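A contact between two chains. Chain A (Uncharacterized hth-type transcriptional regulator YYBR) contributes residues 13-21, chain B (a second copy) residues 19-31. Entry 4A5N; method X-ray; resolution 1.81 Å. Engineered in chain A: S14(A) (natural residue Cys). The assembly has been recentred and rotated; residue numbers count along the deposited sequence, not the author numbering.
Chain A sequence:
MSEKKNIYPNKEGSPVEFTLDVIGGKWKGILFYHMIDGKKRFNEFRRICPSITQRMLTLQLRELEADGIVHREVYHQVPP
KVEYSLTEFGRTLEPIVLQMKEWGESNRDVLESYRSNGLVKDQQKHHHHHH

Chain A (13-21) GSPVEFTLD
Chain B (19-31) TLDVIGGKWKGIL

In chain A, S14(A) precedes a helix that begins at P15(A) and runs through D21(A) and beyond. Chain B ends one helix at I23(B), leaves helical angles at G24(B) (phi/psi -94/180) and, after a turn in which G25(B) adopts 99/-177, starts a second helix at K28(B). The register is antiparallel: CA of S14(A) lies 6.7 Å from CA of I30(B), CA of V16(A) 6.0 Å from CA of G29(B), and CA of L20(A) 6.8 Å from CA of G24(B). Together the stretches bury 357 Å².

The polar part of the contact centres on E17(A), which is covered more than any other residue (82 Å²). Its m, m rotamer, with chi3 near -10°, carries the carboxylate to the start of the second chain B helix. There OE2 accepts a weak hydrogen bond from N of I30(B) (3.3 Å, 146°) and sits 3.3 Å from N of G29(B). An acidic group suits the amino end of a helix, where backbone NH groups lack carbonyl partners. The other surroundings are less favourable: OE1 lies 2.9 Å from O of G25(B), and both are acceptors, so no hydrogen bond joins them.

On chain A, the engineered S14(A) (cysteine in the natural sequence) caps its own helix. Its OG, at chi1 148°, accepts from N of E17(A) at 3.0 Å and 177°, while O of S14(A) receives N of F18(A) at 2.9 Å. The S14(A) CA-to-CB bond points toward chain B, and CB packs 3.5 Å from CG1 of I30(B). The I30(B) side chain (m, t) starts sideways, but its end comes nearer, placing CG1 3.3 Å from CG of E17(A) as well.

Apolar packing continues along the helix. V16(A), chi1 t, points toward chain B and sets CG1 3.9 Å from CA of G29(B). Glycine fits closely here: a CB on G29(B) would point toward chain A and lie 2.8 Å from CG1 of V16(A), a clash, and 3.1 Å from OE2 of E17(A). One turn further, L20(A) (m, t; 71 Å² covered) brings CD2 within 3.5 Å of CD2 of its counterpart L20(B), also m, t. CD1 of L20(A) meets the chain B turn, 3.7 Å from O of I23(B) and 4.1 Å from CA of G24(B).

The turn itself favours glycine. A CB on G24(B) would clash with O of L20(B) at 2.2 Å, and the backbone angles of G25(B) would jam one against the preceding carbonyl oxygen.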

# COMPACT_ATOMS: atom_id res chain seq x y z
N GLY A 13 10.21 -13.48 -2.69
CA GLY A 13 9.26 -12.33 -2.87
C GLY A 13 9.18 -11.46 -1.61
O GLY A 13 9.02 -12.00 -0.51
N SER A 14 9.26 -10.15 -1.76
CA SER A 14 9.19 -9.25 -0.61
C SER A 14 7.83 -9.38 0.08
O SER A 14 6.79 -9.19 -0.55
CB SER A 14 9.38 -7.79 -1.04
OG SER A 14 8.65 -6.92 -0.21
N PRO A 15 7.83 -9.70 1.38
CA PRO A 15 6.57 -9.75 2.07
C PRO A 15 5.86 -8.39 2.16
O PRO A 15 4.65 -8.35 2.25
CB PRO A 15 6.94 -10.27 3.46
CG PRO A 15 8.38 -9.89 3.61
CD PRO A 15 8.95 -10.10 2.25
N VAL A 16 6.62 -7.29 2.12
CA VAL A 16 6.02 -5.96 2.07
C VAL A 16 5.19 -5.79 0.78
O VAL A 16 4.03 -5.40 0.83
CB VAL A 16 7.09 -4.86 2.18
CG1 VAL A 16 6.42 -3.48 2.10
CG2 VAL A 16 7.89 -5.03 3.47
N GLU A 17 5.80 -6.12 -0.37
CA GLU A 17 5.10 -6.07 -1.66
C GLU A 17 3.96 -7.11 -1.75
O GLU A 17 2.93 -6.90 -2.43
CB GLU A 17 6.08 -6.23 -2.81
CG GLU A 17 7.20 -5.18 -2.85
CD GLU A 17 6.69 -3.75 -3.05
OE1 GLU A 17 5.49 -3.57 -3.34
OE2 GLU A 17 7.49 -2.81 -2.91
N PHE A 18 4.09 -8.21 -1.02
CA PHE A 18 2.98 -9.17 -0.91
C PHE A 18 1.72 -8.55 -0.30
O PHE A 18 0.61 -8.69 -0.82
CB PHE A 18 3.44 -10.37 -0.09
CG PHE A 18 2.54 -11.55 -0.20
CD1 PHE A 18 2.62 -12.39 -1.31
CD2 PHE A 18 1.61 -11.82 0.78
CE1 PHE A 18 1.78 -13.49 -1.43
CE2 PHE A 18 0.76 -12.91 0.68
CZ PHE A 18 0.85 -13.75 -0.43
N THR A 19 1.90 -7.87 0.83
CA THR A 19 0.82 -7.17 1.50
C THR A 19 0.23 -6.06 0.64
O THR A 19 -0.99 -5.95 0.54
CB THR A 19 1.32 -6.59 2.83
OG1 THR A 19 1.85 -7.68 3.59
CG2 THR A 19 0.20 -5.92 3.61
N LEU A 20 1.08 -5.27 0.02
CA LEU A 20 0.61 -4.20 -0.88
C LEU A 20 -0.20 -4.74 -2.07
O LEU A 20 -1.12 -4.09 -2.55
CB LEU A 20 1.77 -3.34 -1.36
CG LEU A 20 2.39 -2.38 -0.33
CD1 LEU A 20 3.63 -1.70 -0.88
CD2 LEU A 20 1.35 -1.36 0.16
N ASP A 21 0.09 -5.96 -2.52
CA ASP A 21 -0.73 -6.58 -3.58
C ASP A 21 -2.17 -6.80 -3.14
O ASP A 21 -3.07 -6.80 -3.98
CB ASP A 21 -0.17 -7.93 -4.03
CG ASP A 21 1.00 -7.80 -4.96
OD1 ASP A 21 1.09 -6.79 -5.67
OD2 ASP A 21 1.85 -8.70 -4.96
N THR B 19 -1.57 7.81 1.74
CA THR B 19 -0.41 7.06 2.22
C THR B 19 0.09 6.02 1.23
O THR B 19 1.30 5.91 1.02
CB THR B 19 -0.69 6.42 3.57
OG1 THR B 19 -1.11 7.45 4.46
CG2 THR B 19 0.55 5.74 4.09
N LEU B 20 -0.82 5.28 0.63
CA LEU B 20 -0.44 4.26 -0.35
C LEU B 20 0.22 4.87 -1.60
O LEU B 20 1.07 4.24 -2.23
CB LEU B 20 -1.64 3.44 -0.72
CG LEU B 20 -2.09 2.33 0.21
CD1 LEU B 20 -3.45 1.81 -0.23
CD2 LEU B 20 -1.10 1.17 0.26
N ASP B 21 -0.11 6.12 -1.93
CA ASP B 21 0.54 6.82 -3.05
C ASP B 21 2.01 7.16 -2.74
O ASP B 21 2.84 7.25 -3.63
CB ASP B 21 -0.24 8.08 -3.41
CG ASP B 21 0.05 8.57 -4.81
OD1 ASP B 21 0.10 7.73 -5.75
OD2 ASP B 21 0.20 9.81 -4.97
N VAL B 22 2.34 7.30 -1.46
CA VAL B 22 3.72 7.57 -1.07
C VAL B 22 4.58 6.30 -1.01
O VAL B 22 5.76 6.33 -1.40
CB VAL B 22 3.79 8.32 0.27
CG1 VAL B 22 5.23 8.76 0.56
CG2 VAL B 22 2.87 9.53 0.23
N ILE B 23 4.00 5.20 -0.53
CA ILE B 23 4.77 3.99 -0.20
C ILE B 23 4.39 2.79 -1.06
O ILE B 23 5.00 1.73 -0.98
CB ILE B 23 4.64 3.68 1.32
CG1 ILE B 23 5.85 2.90 1.85
CG2 ILE B 23 3.34 2.96 1.65
CD1 ILE B 23 7.21 3.46 1.47
N GLY B 24 3.40 2.99 -1.93
CA GLY B 24 2.83 1.91 -2.70
C GLY B 24 3.45 1.77 -4.06
O GLY B 24 4.36 2.49 -4.43
N GLY B 25 2.95 0.79 -4.79
CA GLY B 25 3.50 0.45 -6.10
C GLY B 25 4.43 -0.75 -5.92
O GLY B 25 4.54 -1.30 -4.83
N LYS B 26 5.10 -1.18 -6.99
CA LYS B 26 5.84 -2.43 -6.92
C LYS B 26 7.19 -2.42 -6.17
O LYS B 26 7.66 -3.48 -5.73
CB LYS B 26 6.01 -2.99 -8.35
CG LYS B 26 6.77 -4.29 -8.36
CD LYS B 26 6.55 -5.08 -9.64
CE LYS B 26 6.93 -6.53 -9.43
NZ LYS B 26 6.21 -7.40 -10.40
N TRP B 27 7.79 -1.25 -5.97
CA TRP B 27 9.18 -1.15 -5.59
C TRP B 27 9.45 -0.36 -4.34
O TRP B 27 10.41 -0.61 -3.66
CB TRP B 27 9.96 -0.50 -6.71
CG TRP B 27 9.74 -1.11 -8.07
CD1 TRP B 27 9.02 -0.57 -9.12
CD2 TRP B 27 10.24 -2.38 -8.55
NE1 TRP B 27 9.06 -1.41 -10.22
CE2 TRP B 27 9.78 -2.52 -9.93
CE3 TRP B 27 11.01 -3.39 -7.99
CZ2 TRP B 27 10.08 -3.63 -10.69
CZ3 TRP B 27 11.32 -4.50 -8.77
CH2 TRP B 27 10.86 -4.62 -10.09
N LYS B 28 8.64 0.63 -4.05
CA LYS B 28 9.05 1.56 -2.97
C LYS B 28 9.14 0.88 -1.62
O LYS B 28 9.99 1.24 -0.79
CB LYS B 28 8.11 2.77 -2.93
CG LYS B 28 8.38 3.82 -4.00
CD LYS B 28 7.25 4.83 -4.07
CE LYS B 28 7.34 5.70 -5.29
NZ LYS B 28 6.30 6.74 -5.21
N GLY B 29 8.24 -0.05 -1.34
CA GLY B 29 8.26 -0.78 -0.07
C GLY B 29 9.56 -1.52 0.19
O GLY B 29 10.08 -1.53 1.31
N ILE B 30 10.06 -2.18 -0.86
CA ILE B 30 11.30 -2.93 -0.82
C ILE B 30 12.45 -1.98 -0.59
O ILE B 30 13.28 -2.22 0.29
CB ILE B 30 11.56 -3.68 -2.15
CG1 ILE B 30 10.48 -4.72 -2.44
CG2 ILE B 30 12.91 -4.41 -2.15
CD1 ILE B 30 10.55 -5.27 -3.86
N LEU B 31 12.48 -0.89 -1.37
CA LEU B 31 13.56 0.11 -1.31
C LEU B 31 13.63 0.68 0.11
O LEU B 31 14.68 0.68 0.73
CB LEU B 31 13.33 1.24 -2.31
CG LEU B 31 13.41 0.76 -3.77
CD1 LEU B 31 13.18 1.92 -4.73
CD2 LEU B 31 14.75 0.07 -3.97